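PDB 3GBH: NAD(P)H-flavin oxidoreductase from Staphylococcus epidermidis ATCC 12228, which probably uses bound flavin mononucleotide to pass electrons from NAD(P)H to flavin or other acceptors. Local coordinates for residues Q93-A98 against Y126-S131; D62-K67 against D174-D179; D36-K41 against K155-D160; I30-M35 against V58-E63. All coordinates share one frame; numbering follows the deposited sequence.

Overall arrangement
Interactions 2, 3 and 4 are neighbours; interaction 1 lies 27 to 31 Å from them between centres, reaching within about 6 Å of interaction 2 at the nearest atoms without touching. Interactions 3 and 4 share helix 32-42, centres about 13 Å apart, and touch through Glu34 and His157. Interactions 2 and 4 share helix 62-68, their centres about 14 Å apart. All four touch the second subunit. Interaction 1 lies near a flavin, across the chain's centre from interaction 3. In sequence, interaction 4 precedes interaction 1, which is nested within the loops closed by interactions 2 and 3. The segments of 2 and 3, and of 3 and 4, alternate along the chain, interlocking distant parts of the nitroreductase-type fold.

Interaction 1 (Q93-A98 against Y126-S131); sequences QNYEKA and YYKNLS
Tyr95 packs on Tyr127 and Lys128, and its side chain can be traced outward. CB stands near the plane of the Tyr127 ring, at its edge. A first torsion of 50° sets CG between the backbone N and the carbonyl carbon, directing the ring past Tyr127, whose side chain runs the opposite way. Along one side, Tyr95 CD2 meets Tyr127 CB at 4.1 Å and CE2 approaches the Tyr127 carbonyl. Lys128 CG lies over one face, 3.9 Å from both Tyr95 CD1 and CE1, and toward the tip it is 4.1 Å from CZ. That methylene makes a CH-pi contact, 14° off the ring normal, with the extended lysine chain crossing the tyrosine at about a right angle; Gln93 C lies over the opposite face. Asn94 supplies the other approach: its OD1 lies in the Tyr127 ring plane, 3.2 Å from Tyr127 CE2, with amide and ring planes 70° apart. This buried oxygen has no hydrogen-bond partner in the model and faces the C-H edge of Tyr127, whereas ND2 bonds Asp91 O. Tyr127 OH bonds the hydroxyl of Ser48, a flavin-pocket residue. A 3-10 turn thus docks on the end of helix 113-128, in the second shell of a nitroreductase FMN site.

Interaction 2 (D62-K67 against D174-D179); sequences DEMKEK and DIIGYD
Helix 62-68 and the end of helix 172-176 approach with Lys67 and Ile175 CA atoms 7.0 Å apart and those of Met64 and Ile176 7.4 Å apart. This is helix packing above strand 54-59, outermost of the nitroreductase sheet within this chain: Met64 rests on Val59 and Ile176 on Ala57. Met64, modelled as selenomethionine, bends at its second and third torsions (56° and 80°), which brings its tip across the Ile176 side chain at about a right angle. Its SE lies 4.0 Å from Ile176 CG2, while the terminal CE comes to 3.9 Å from Ile176 O. Leu213 of the second subunit packs on both residues, so the pair also belongs to the subunit interface. Just beyond, Gly177 takes a positive phi of 93° and turns the chain out of helix 172-176. Tyr178 then places its ring under Ile176 CD1, which sits 4.0 Å above the plane and over its centre; the tyrosine hydroxyl bonds Glu211 of the second subunit. No hydrogen bond joins the two segments. The shortest approach is at the more exposed side, where the branch methyl Ile175 CG2, anti to its own backbone N, comes to 3.4 Å from Lys67 O.

Interaction 3 (D36-K41 against K155-D160); sequences DEIITK and KAHGYD
One face of the His157 imidazole is occupied by Ile38 CG1, and Glu37 OE1 lies at the ring edge in its plane. The methylene stands 3.8 Å from the ring centroid and only 5° off the normal, a CH-pi contact placed squarely over the centre. Glu37 OE1 comes to 3.1 Å from His157 CE1, its carboxylate turned 56° from the ring; the approach is to a carbon and makes no hydrogen bond. His157 ND1 hydrogen-bonds Glu34 OE2, one turn earlier on helix 32-42. Arg7, which touches His157, shares these carboxylates, through a salt bridge to Glu34 OE1 and a long, weak ion pair with Glu37 OE1. The Tyr159 ring has the backbone oxygen of His157 above one face, off centre, while Ile38 CD1 reaches it obliquely, 3.8 Å from Tyr159 CD2. Its hydroxyl bonds that of Tyr28. Between the two aromatic residues, Gly158 ends helix 132-156 in a Schellman motif with phi 100°, and the chain turns into strand 160-164 of the nitroreductase sheet. Helix 32-42 therefore packs on a helix-to-strand turn, not on a helix flank alone. Lys155 NZ ties the turn together: it bonds Tyr159 O at 3.1 Å from above the carbonyl plane and forms a salt bridge with Asp160 OD2. Within helix 32-42, Asp36 O accepts from both Thr40 N and Thr40 OG1, which reach it from opposite faces of its plane, and Asp36 OD1 pairs with Arg210 of the second subunit.

Interaction 4 (I30-M35 against V58-E63); sequences IPREEM and VVQSDE
Val58, at the end of strand 54-59, points toward Met35 on helix 32-42, and its CG1 lies 4.2 Å from the selenomethionine methyl, Met35 CE. The Met35 chain leaves anti to its backbone N, and bends further out bring the methyl to Val58. Both side chains also pack on Ala84 of the adjoining strand 84-91. Val59, next in line, packs its side chain on Met64 and Ile87, and its backbone pairs with Met85. Gln60 then leaves the strand and points back toward the first segment. Its CG sits between the backbone N and the carbonyl carbon (chi1 57°), and the extended remainder carries OE1 to the guanidinium edge of Arg32, itself a long, straight side chain. The resulting hydrogen bond, Arg32 NH2 to Gln60 OE1, is 3.2 Å long with an N-H...O angle of 149°. The donor is tilted from the amide carbonyl plane, and the two flat groups are turned 42° apart. Ser61 follows as the N-cap of helix 62-68, its hydroxyl also bonding Leu213 O of the second subunit, and Asp62 and Glu63 begin the helix. Phe212 of that subunit packs on Met35, Val58 and Gln60 and makes a cation-pi contact with Arg32. Val58 pairs in parallel with a strand of that second subunit, the sheet extension by a partner's C-terminal tail that is characteristic of intertwined nitroreductase dimers.

Interaction 1 (Q93-A98 against Y126-S131)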
loop_
_atom_site.group_PDB
_atom_site.type_symbol
_atom_site.label_atom_id
_atom_site.label_comp_id
_atom_site.label_asym_id
_atom_site.label_seq_id
_atom_site.Cartn_x
_atom_site.Cartn_y
_atom_site.Cartn_z
ATOM N N GLN B 93 -3.408 30.009 33.158
ATOM C CA GLN B 93 -4.795 30.512 33.267
ATOM C C GLN B 93 -5.472 30.621 31.905
ATOM O O GLN B 93 -6.255 31.541 31.629
ATOM C CB GLN B 93 -4.811 31.845 34.000
ATOM C CG GLN B 93 -4.278 31.740 35.425
ATOM C CD GLN B 93 -4.108 33.080 36.075
ATOM O OE1 GLN B 93 -4.991 33.914 36.013
ATOM N NE2 GLN B 93 -2.967 33.290 36.720
ATOM N N ASN B 94 -5.212 29.621 31.068
ATOM C CA ASN B 94 -5.667 29.613 29.709
ATOM C C ASN B 94 -7.190 29.689 29.555
ATOM O O ASN B 94 -7.689 30.096 28.490
ATOM C CB ASN B 94 -5.119 28.382 28.984
ATOM C CG ASN B 94 -5.392 27.092 29.719
ATOM O OD1 ASN B 94 -6.536 26.688 29.812
ATOM N ND2 ASN B 94 -4.328 26.417 30.241
ATOM N N TYR B 95 -7.903 29.270 30.606
ATOM C CA TYR B 95 -9.376 29.239 30.635
ATOM C C TYR B 95 -9.958 30.648 30.666
ATOM O O TYR B 95 -11.148 30.848 30.426
ATOM C CB TYR B 95 -9.888 28.448 31.847
ATOM C CG TYR B 95 -9.239 28.880 33.141
ATOM C CD1 TYR B 95 -9.624 30.048 33.773
ATOM C CD2 TYR B 95 -8.172 28.158 33.679
ATOM C CE1 TYR B 95 -9.007 30.457 34.923
ATOM C CE2 TYR B 95 -7.564 28.552 34.822
ATOM C CZ TYR B 95 -7.964 29.709 35.437
ATOM O OH TYR B 95 -7.330 30.111 36.598
ATOM N N GLU B 96 -9.118 31.642 30.934
ATOM C CA GLU B 96 -9.579 33.025 30.818
ATOM C C GLU B 96 -10.006 33.378 29.387
ATOM O O GLU B 96 -10.730 34.338 29.207
ATOM C CB GLU B 96 -8.536 34.026 31.349
ATOM C CG GLU B 96 -8.269 33.925 32.844
ATOM C CD GLU B 96 -9.420 34.422 33.710
ATOM O OE1 GLU B 96 -10.267 35.170 33.201
ATOM O OE2 GLU B 96 -9.483 34.058 34.898
ATOM N N LYS B 97 -9.566 32.618 28.386
ATOM C CA LYS B 97 -10.005 32.811 26.981
ATOM C C LYS B 97 -11.179 31.932 26.540
ATOM O O LYS B 97 -11.584 31.949 25.360
ATOM C CB LYS B 97 -8.809 32.600 26.015
ATOM C CG LYS B 97 -7.709 33.711 26.169
ATOM C CD LYS B 97 -6.792 33.745 24.974
ATOM C CE LYS B 97 -5.626 34.733 25.166
ATOM N NZ LYS B 97 -6.075 36.103 25.439
ATOM N N ALA B 98 -11.725 31.147 27.467
ATOM C CA ALA B 98 -12.790 30.195 27.138
ATOM C C ALA B 98 -14.013 30.886 26.525
ATOM O O ALA B 98 -14.536 30.439 25.508
ATOM C CB ALA B 98 -13.198 29.407 28.379
ATOM N N TYR B 126 -13.559 22.350 36.019
ATOM C CA TYR B 126 -12.507 21.347 35.931
ATOM C C TYR B 126 -11.138 22.022 35.786
ATOM O O TYR B 126 -10.238 21.770 36.594
ATOM C CB TYR B 126 -12.815 20.340 34.815
ATOM C CG TYR B 126 -11.653 19.481 34.407
ATOM C CD1 TYR B 126 -11.056 18.590 35.296
ATOM C CD2 TYR B 126 -11.157 19.543 33.103
ATOM C CE1 TYR B 126 -9.968 17.805 34.889
ATOM C CE2 TYR B 126 -10.098 18.787 32.704
ATOM C CZ TYR B 126 -9.506 17.918 33.591
ATOM O OH TYR B 126 -8.436 17.173 33.126
ATOM N N TYR B 127 -11.007 22.928 34.823
ATOM C CA TYR B 127 -9.726 23.629 34.570
ATOM C C TYR B 127 -9.341 24.556 35.718
ATOM O O TYR B 127 -8.163 24.636 36.083
ATOM C CB TYR B 127 -9.770 24.407 33.224
ATOM C CG TYR B 127 -9.092 23.682 32.049
ATOM C CD1 TYR B 127 -9.176 22.304 31.907
ATOM C CD2 TYR B 127 -8.364 24.393 31.085
ATOM C CE1 TYR B 127 -8.525 21.629 30.880
ATOM C CE2 TYR B 127 -7.711 23.734 30.039
ATOM C CZ TYR B 127 -7.817 22.343 29.942
ATOM O OH TYR B 127 -7.172 21.678 28.941
ATOM N N LYS B 128 -10.313 25.246 36.296
ATOM C CA LYS B 128 -10.023 26.198 37.365
ATOM C C LYS B 128 -9.589 25.515 38.644
ATOM O O LYS B 128 -9.015 26.155 39.516
ATOM C CB LYS B 128 -11.243 27.081 37.680
ATOM C CG LYS B 128 -11.556 28.109 36.607
ATOM C CD LYS B 128 -12.785 28.931 36.998
ATOM C CE LYS B 128 -13.045 30.079 36.035
ATOM N NZ LYS B 128 -14.367 30.775 36.324
ATOM N N ASN B 129 -9.891 24.230 38.780
ATOM C CA ASN B 129 -9.544 23.523 39.991
ATOM C C ASN B 129 -8.360 22.539 39.850
ATOM O O ASN B 129 -8.002 21.884 40.819
ATOM C CB ASN B 129 -10.781 22.832 40.527
ATOM C CG ASN B 129 -11.760 23.805 41.113
ATOM O OD1 ASN B 129 -11.560 24.274 42.214
ATOM N ND2 ASN B 129 -12.838 24.118 40.376
ATOM N N LEU B 130 -7.739 22.469 38.670
ATOM C CA LEU B 130 -6.518 21.708 38.484
ATOM C C LEU B 130 -5.375 22.282 39.306
ATOM O O LEU B 130 -5.238 23.491 39.426
ATOM C CB LEU B 130 -6.078 21.719 37.001
ATOM C CG LEU B 130 -6.850 20.844 36.025
ATOM C CD1 LEU B 130 -6.522 21.262 34.572
ATOM C CD2 LEU B 130 -6.512 19.392 36.244
ATOM N N SER B 131 -4.543 21.406 39.853
ATOM C CA SER B 131 -3.318 21.825 40.515
ATOM C C SER B 131 -2.422 22.545 39.528
ATOM O O SER B 131 -2.537 22.373 38.305
ATOM C CB SER B 131 -2.573 20.605 41.087
ATOM O OG SER B 131 -2.035 19.770 40.054
#

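Interaction 2 (D62-K67 against D174-D179)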
loop_
_atom_site.group_PDB
_atom_site.type_symbol
_atom_site.label_atom_id
_atom_site.label_comp_id
_atom_site.label_asym_id
_atom_site.label_seq_id
_atom_site.Cartn_x
_atom_site.Cartn_y
_atom_site.Cartn_z
ATOM N N ASP B 62 17.283 43.217 17.661
ATOM C CA ASP B 62 18.648 43.156 18.199
ATOM C C ASP B 62 18.581 43.382 19.707
ATOM O O ASP B 62 19.257 42.720 20.487
ATOM C CB ASP B 62 19.529 44.245 17.607
ATOM C CG ASP B 62 19.950 43.990 16.163
ATOM O OD1 ASP B 62 19.770 42.878 15.630
ATOM O OD2 ASP B 62 20.518 44.936 15.579
ATOM N N GLU B 63 17.759 44.350 20.095
ATOM C CA GLU B 63 17.583 44.708 21.500
ATOM C C GLU B 63 17.130 43.510 22.377
ATOM O O GLU B 63 17.771 43.231 23.396
ATOM C CB GLU B 63 16.601 45.874 21.568
ATOM C CG GLU B 63 16.458 46.534 22.890
ATOM C CD GLU B 63 15.234 47.455 22.925
ATOM O OE1 GLU B 63 15.067 48.270 21.986
ATOM O OE2 GLU B 63 14.444 47.366 23.892
HETATM N N MSE B 64 16.073 42.783 21.976
HETATM C CA MSE B 64 15.572 41.647 22.780
HETATM C C MSE B 64 16.498 40.414 22.720
HETATM O O MSE B 64 16.658 39.699 23.698
HETATM C CB MSE B 64 14.157 41.240 22.354
HETATM C CG MSE B 64 13.430 40.272 23.348
HETATM SE SE MSE B 64 13.313 40.954 25.213
HETATM C CE MSE B 64 11.799 42.172 25.061
ATOM N N LYS B 65 17.127 40.192 21.574
ATOM C CA LYS B 65 18.162 39.173 21.473
ATOM C C LYS B 65 19.289 39.431 22.466
ATOM O O LYS B 65 19.757 38.515 23.146
ATOM C CB LYS B 65 18.717 39.135 20.053
ATOM C CG LYS B 65 17.795 38.424 19.072
ATOM C CD LYS B 65 18.500 38.199 17.762
ATOM C CE LYS B 65 17.824 37.149 16.899
ATOM N NZ LYS B 65 18.765 36.781 15.844
ATOM N N GLU B 66 19.735 40.678 22.548
ATOM C CA GLU B 66 20.761 41.026 23.505
ATOM C C GLU B 66 20.304 40.792 24.941
ATOM O O GLU B 66 21.088 40.316 25.775
ATOM C CB GLU B 66 21.160 42.483 23.347
ATOM C CG GLU B 66 22.256 42.916 24.294
ATOM C CD GLU B 66 23.541 42.136 24.132
ATOM O OE1 GLU B 66 23.858 41.732 22.996
ATOM O OE2 GLU B 66 24.246 41.961 25.154
ATOM N N LYS B 67 19.044 41.132 25.229
ATOM C CA LYS B 67 18.492 40.928 26.563
ATOM C C LYS B 67 18.413 39.476 26.948
ATOM O O LYS B 67 18.611 39.144 28.109
ATOM C CB LYS B 67 17.104 41.554 26.695
ATOM C CG LYS B 67 17.145 43.065 26.802
ATOM C CD LYS B 67 15.714 43.605 26.901
ATOM C CE LYS B 67 15.676 45.069 27.275
ATOM N NZ LYS B 67 14.300 45.635 27.071
ATOM N N ASP B 174 10.513 36.816 33.108
ATOM C CA ASP B 174 10.834 38.127 33.644
ATOM C C ASP B 174 11.642 38.985 32.664
ATOM O O ASP B 174 11.445 40.204 32.580
ATOM C CB ASP B 174 11.628 37.996 34.951
ATOM C CG ASP B 174 10.810 37.373 36.091
ATOM O OD1 ASP B 174 9.581 37.651 36.191
ATOM O OD2 ASP B 174 11.414 36.606 36.891
ATOM N N ILE B 175 12.588 38.358 31.972
ATOM C CA ILE B 175 13.495 39.071 31.082
ATOM C C ILE B 175 12.718 39.667 29.905
ATOM O O ILE B 175 12.929 40.801 29.533
ATOM C CB ILE B 175 14.668 38.154 30.581
ATOM C CG1 ILE B 175 15.605 37.821 31.745
ATOM C CG2 ILE B 175 15.459 38.834 29.472
ATOM C CD1 ILE B 175 16.571 36.683 31.473
ATOM N N ILE B 176 11.797 38.915 29.338
ATOM C CA ILE B 176 11.073 39.408 28.170
ATOM C C ILE B 176 9.804 40.183 28.514
ATOM O O ILE B 176 9.225 40.823 27.645
ATOM C CB ILE B 176 10.781 38.306 27.140
ATOM C CG1 ILE B 176 9.688 37.360 27.606
ATOM C CG2 ILE B 176 12.068 37.512 26.828
ATOM C CD1 ILE B 176 9.391 36.279 26.582
ATOM N N GLY B 177 9.395 40.123 29.781
ATOM C CA GLY B 177 8.265 40.889 30.268
ATOM C C GLY B 177 6.946 40.168 30.241
ATOM O O GLY B 177 5.923 40.782 29.927
ATOM N N TYR B 178 6.962 38.865 30.529
ATOM C CA TYR B 178 5.743 38.090 30.705
ATOM C C TYR B 178 5.624 37.743 32.174
ATOM O O TYR B 178 6.637 37.534 32.859
ATOM C CB TYR B 178 5.772 36.803 29.889
ATOM C CG TYR B 178 5.619 36.959 28.386
ATOM C CD1 TYR B 178 5.762 38.191 27.749
ATOM C CD2 TYR B 178 5.348 35.859 27.603
ATOM C CE1 TYR B 178 5.629 38.301 26.368
ATOM C CE2 TYR B 178 5.217 35.960 26.232
ATOM C CZ TYR B 178 5.351 37.175 25.623
ATOM O OH TYR B 178 5.192 37.246 24.263
ATOM N N ASP B 179 4.388 37.686 32.655
ATOM C CA ASP B 179 4.106 37.404 34.070
ATOM C C ASP B 179 4.605 35.979 34.347
ATOM O O ASP B 179 4.040 35.012 33.819
ATOM C CB ASP B 179 2.587 37.519 34.302
ATOM C CG ASP B 179 2.173 37.298 35.753
ATOM O OD1 ASP B 179 2.930 36.669 36.524
ATOM O OD2 ASP B 179 1.063 37.762 36.105
#

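Interaction 3 (D36-K41 against K155-D160)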
loop_
_atom_site.group_PDB
_atom_site.type_symbol
_atom_site.label_atom_id
_atom_site.label_comp_id
_atom_site.label_asym_id
_atom_site.label_seq_id
_atom_site.Cartn_x
_atom_site.Cartn_y
_atom_site.Cartn_z
ATOM N N ASP B 36 3.584 35.004 10.018
ATOM C CA ASP B 36 2.177 34.896 10.381
ATOM C C ASP B 36 1.467 33.703 9.705
ATOM O O ASP B 36 0.645 33.058 10.330
ATOM C CB ASP B 36 1.449 36.205 10.101
ATOM C CG ASP B 36 1.693 37.249 11.189
ATOM O OD1 ASP B 36 2.404 36.938 12.169
ATOM O OD2 ASP B 36 1.193 38.370 11.039
ATOM N N GLU B 37 1.794 33.418 8.441
ATOM C CA GLU B 37 1.285 32.218 7.763
ATOM C C GLU B 37 1.724 30.961 8.483
ATOM O O GLU B 37 0.918 30.070 8.766
ATOM C CB GLU B 37 1.777 32.132 6.315
ATOM C CG GLU B 37 1.143 33.082 5.372
ATOM C CD GLU B 37 1.748 32.984 3.944
ATOM O OE1 GLU B 37 2.373 31.934 3.645
ATOM O OE2 GLU B 37 1.604 33.936 3.136
ATOM N N ILE B 38 3.013 30.898 8.807
ATOM C CA ILE B 38 3.560 29.799 9.587
ATOM C C ILE B 38 2.845 29.612 10.921
ATOM O O ILE B 38 2.446 28.511 11.264
ATOM C CB ILE B 38 5.084 29.985 9.796
ATOM C CG1 ILE B 38 5.821 29.851 8.446
ATOM C CG2 ILE B 38 5.608 29.009 10.831
ATOM C CD1 ILE B 38 7.308 30.328 8.490
ATOM N N ILE B 39 2.665 30.679 11.681
ATOM C CA ILE B 39 1.991 30.563 12.985
ATOM C C ILE B 39 0.497 30.238 12.833
ATOM O O ILE B 39 -0.067 29.455 13.598
ATOM C CB ILE B 39 2.208 31.834 13.818
ATOM C CG1 ILE B 39 3.700 31.947 14.187
ATOM C CG2 ILE B 39 1.341 31.814 15.111
ATOM C CD1 ILE B 39 4.093 33.345 14.702
ATOM N N THR B 40 -0.157 30.832 11.849
ATOM C CA THR B 40 -1.549 30.512 11.589
ATOM C C THR B 40 -1.732 28.975 11.395
ATOM O O THR B 40 -2.597 28.379 12.028
ATOM C CB THR B 40 -2.069 31.295 10.377
ATOM O OG1 THR B 40 -2.004 32.704 10.653
ATOM C CG2 THR B 40 -3.533 30.912 10.022
ATOM N N LYS B 41 -0.917 28.351 10.538
ATOM C CA LYS B 41 -0.957 26.892 10.331
ATOM C C LYS B 41 -0.610 26.081 11.542
ATOM O O LYS B 41 -1.207 25.055 11.791
ATOM C CB LYS B 41 -0.004 26.482 9.216
ATOM C CG LYS B 41 -0.453 26.880 7.886
ATOM C CD LYS B 41 -1.448 25.871 7.320
ATOM C CE LYS B 41 -2.139 26.422 6.069
ATOM N NZ LYS B 41 -3.589 26.064 6.094
ATOM N N LYS B 155 9.493 24.312 7.719
ATOM C CA LYS B 155 10.232 23.562 6.698
ATOM C C LYS B 155 9.522 23.561 5.342
ATOM O O LYS B 155 10.171 23.638 4.292
ATOM C CB LYS B 155 10.507 22.144 7.162
ATOM C CG LYS B 155 11.416 21.346 6.250
ATOM C CD LYS B 155 12.867 21.679 6.464
ATOM C CE LYS B 155 13.644 21.719 5.177
ATOM N NZ LYS B 155 13.785 23.112 4.757
ATOM N N ALA B 156 8.191 23.494 5.339
ATOM C CA ALA B 156 7.430 23.528 4.082
ATOM C C ALA B 156 7.609 24.856 3.357
ATOM O O ALA B 156 7.523 24.941 2.102
ATOM C CB ALA B 156 5.941 23.241 4.360
ATOM N N HIS B 157 7.857 25.905 4.129
ATOM C CA HIS B 157 8.135 27.247 3.584
ATOM C C HIS B 157 9.575 27.444 3.170
ATOM O O HIS B 157 9.924 28.500 2.639
ATOM C CB HIS B 157 7.780 28.326 4.608
ATOM C CG HIS B 157 6.322 28.600 4.707
ATOM N ND1 HIS B 157 5.776 29.825 4.377
ATOM C CD2 HIS B 157 5.299 27.823 5.132
ATOM C CE1 HIS B 157 4.469 29.781 4.581
ATOM N NE2 HIS B 157 4.157 28.580 5.040
ATOM N N GLY B 158 10.416 26.456 3.412
ATOM C CA GLY B 158 11.812 26.511 2.943
ATOM C C GLY B 158 12.774 26.926 4.065
ATOM O O GLY B 158 13.972 27.061 3.845
ATOM N N TYR B 159 12.241 27.100 5.264
ATOM C CA TYR B 159 13.041 27.502 6.437
ATOM C C TYR B 159 13.497 26.272 7.212
ATOM O O TYR B 159 13.069 25.148 6.917
ATOM C CB TYR B 159 12.232 28.446 7.343
ATOM C CG TYR B 159 11.851 29.703 6.634
ATOM C CD1 TYR B 159 12.821 30.498 6.058
ATOM C CD2 TYR B 159 10.527 30.093 6.508
ATOM C CE1 TYR B 159 12.495 31.641 5.375
ATOM C CE2 TYR B 159 10.183 31.255 5.825
ATOM C CZ TYR B 159 11.178 32.035 5.264
ATOM O OH TYR B 159 10.892 33.208 4.553
ATOM N N ASP B 160 14.398 26.480 8.161
ATOM C CA ASP B 160 14.805 25.444 9.079
ATOM C C ASP B 160 14.692 25.936 10.493
ATOM O O ASP B 160 14.608 27.140 10.734
ATOM C CB ASP B 160 16.211 24.984 8.765
ATOM C CG ASP B 160 16.243 24.053 7.553
ATOM O OD1 ASP B 160 15.840 22.870 7.718
ATOM O OD2 ASP B 160 16.630 24.504 6.446
#

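Interaction 4 (I30-M35 against V58-E63)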
loop_
_atom_site.group_PDB
_atom_site.type_symbol
_atom_site.label_atom_id
_atom_site.label_comp_id
_atom_site.label_asym_id
_atom_site.label_seq_id
_atom_site.Cartn_x
_atom_site.Cartn_y
_atom_site.Cartn_z
ATOM N N ILE B 30 12.860 36.923 8.019
ATOM C CA ILE B 30 11.588 36.380 7.552
ATOM C C ILE B 30 10.539 37.481 7.517
ATOM O O ILE B 30 10.295 38.117 8.525
ATOM C CB ILE B 30 11.134 35.237 8.460
ATOM C CG1 ILE B 30 12.153 34.075 8.388
ATOM C CG2 ILE B 30 9.743 34.755 8.066
ATOM C CD1 ILE B 30 11.895 32.972 9.383
ATOM N N PRO B 31 9.894 37.707 6.362
ATOM C CA PRO B 31 8.868 38.763 6.340
ATOM C C PRO B 31 7.717 38.450 7.286
ATOM O O PRO B 31 7.419 37.284 7.507
ATOM C CB PRO B 31 8.396 38.775 4.872
ATOM C CG PRO B 31 9.431 37.989 4.107
ATOM C CD PRO B 31 10.014 37.018 5.067
ATOM N N ARG B 32 7.073 39.466 7.857
ATOM C CA ARG B 32 5.958 39.193 8.799
ATOM C C ARG B 32 4.820 38.382 8.237
ATOM O O ARG B 32 4.310 37.531 8.931
ATOM C CB ARG B 32 5.389 40.451 9.441
ATOM C CG ARG B 32 6.250 40.864 10.589
ATOM C CD ARG B 32 5.612 41.818 11.569
ATOM N NE ARG B 32 6.630 42.368 12.466
ATOM C CZ ARG B 32 6.363 43.218 13.442
ATOM N NH1 ARG B 32 5.123 43.654 13.634
ATOM N NH2 ARG B 32 7.348 43.652 14.211
ATOM N N GLU B 33 4.465 38.626 6.979
ATOM C CA GLU B 33 3.359 37.918 6.305
ATOM C C GLU B 33 3.644 36.433 6.353
ATOM O O GLU B 33 2.781 35.620 6.648
ATOM C CB GLU B 33 3.197 38.420 4.838
ATOM C CG GLU B 33 1.845 38.076 4.134
ATOM C CD GLU B 33 1.740 38.624 2.663
ATOM O OE1 GLU B 33 2.513 39.556 2.292
ATOM O OE2 GLU B 33 0.865 38.131 1.888
ATOM N N GLU B 34 4.897 36.083 6.119
ATOM C CA GLU B 34 5.296 34.714 6.108
ATOM C C GLU B 34 5.332 34.093 7.517
ATOM O O GLU B 34 4.816 32.998 7.717
ATOM C CB GLU B 34 6.653 34.628 5.448
ATOM C CG GLU B 34 7.067 33.254 5.223
ATOM C CD GLU B 34 6.908 32.779 3.824
ATOM O OE1 GLU B 34 5.997 33.225 3.086
ATOM O OE2 GLU B 34 7.710 31.914 3.471
HETATM N N MSE B 35 5.938 34.777 8.493
HETATM C CA MSE B 35 5.900 34.280 9.880
HETATM C C MSE B 35 4.462 34.071 10.372
HETATM O O MSE B 35 4.163 33.110 11.098
HETATM C CB MSE B 35 6.595 35.282 10.807
HETATM C CG MSE B 35 6.719 34.783 12.251
HETATM SE SE MSE B 35 7.948 33.279 12.383
HETATM C CE MSE B 35 9.613 34.245 12.223
ATOM N N VAL B 58 8.050 36.039 19.651
ATOM C CA VAL B 58 8.879 35.948 18.449
ATOM C C VAL B 58 9.996 36.971 18.651
ATOM O O VAL B 58 9.823 38.173 18.365
ATOM C CB VAL B 58 8.060 36.270 17.186
ATOM C CG1 VAL B 58 8.913 36.127 15.936
ATOM C CG2 VAL B 58 6.758 35.395 17.112
ATOM N N VAL B 59 11.124 36.505 19.199
ATOM C CA VAL B 59 12.248 37.382 19.478
ATOM C C VAL B 59 13.064 37.617 18.216
ATOM O O VAL B 59 13.807 36.759 17.781
ATOM C CB VAL B 59 13.152 36.821 20.599
ATOM C CG1 VAL B 59 14.321 37.779 20.868
ATOM C CG2 VAL B 59 12.317 36.587 21.856
ATOM N N GLN B 60 12.937 38.814 17.661
ATOM C CA GLN B 60 13.600 39.169 16.409
ATOM C C GLN B 60 14.495 40.413 16.519
ATOM O O GLN B 60 15.469 40.510 15.792
ATOM C CB GLN B 60 12.551 39.370 15.316
ATOM C CG GLN B 60 11.525 40.441 15.694
ATOM C CD GLN B 60 10.577 40.843 14.554
ATOM O OE1 GLN B 60 10.007 41.940 14.589
ATOM N NE2 GLN B 60 10.355 39.930 13.588
ATOM N N SER B 61 14.185 41.346 17.423
ATOM C CA SER B 61 14.934 42.610 17.522
ATOM C C SER B 61 16.330 42.395 18.083
ATOM O O SER B 61 16.529 41.497 18.886
ATOM C CB SER B 61 14.200 43.629 18.400
ATOM O OG SER B 61 14.300 43.265 19.756
ATOM N N ASP B 62 17.283 43.217 17.661
ATOM C CA ASP B 62 18.648 43.156 18.199
ATOM C C ASP B 62 18.581 43.382 19.707
ATOM O O ASP B 62 19.257 42.720 20.487
ATOM C CB ASP B 62 19.529 44.245 17.607
ATOM C CG ASP B 62 19.950 43.990 16.163
ATOM O OD1 ASP B 62 19.770 42.878 15.630
ATOM O OD2 ASP B 62 20.518 44.936 15.579
ATOM N N GLU B 63 17.759 44.350 20.095
ATOM C CA GLU B 63 17.583 44.708 21.500
ATOM C C GLU B 63 17.130 43.510 22.377
ATOM O O GLU B 63 17.771 43.231 23.396
ATOM C CB GLU B 63 16.601 45.874 21.568
ATOM C CG GLU B 63 16.458 46.534 22.890
ATOM C CD GLU B 63 15.234 47.455 22.925
ATOM O OE1 GLU B 63 15.067 48.270 21.986
ATOM O OE2 GLU B 63 14.444 47.366 23.892
#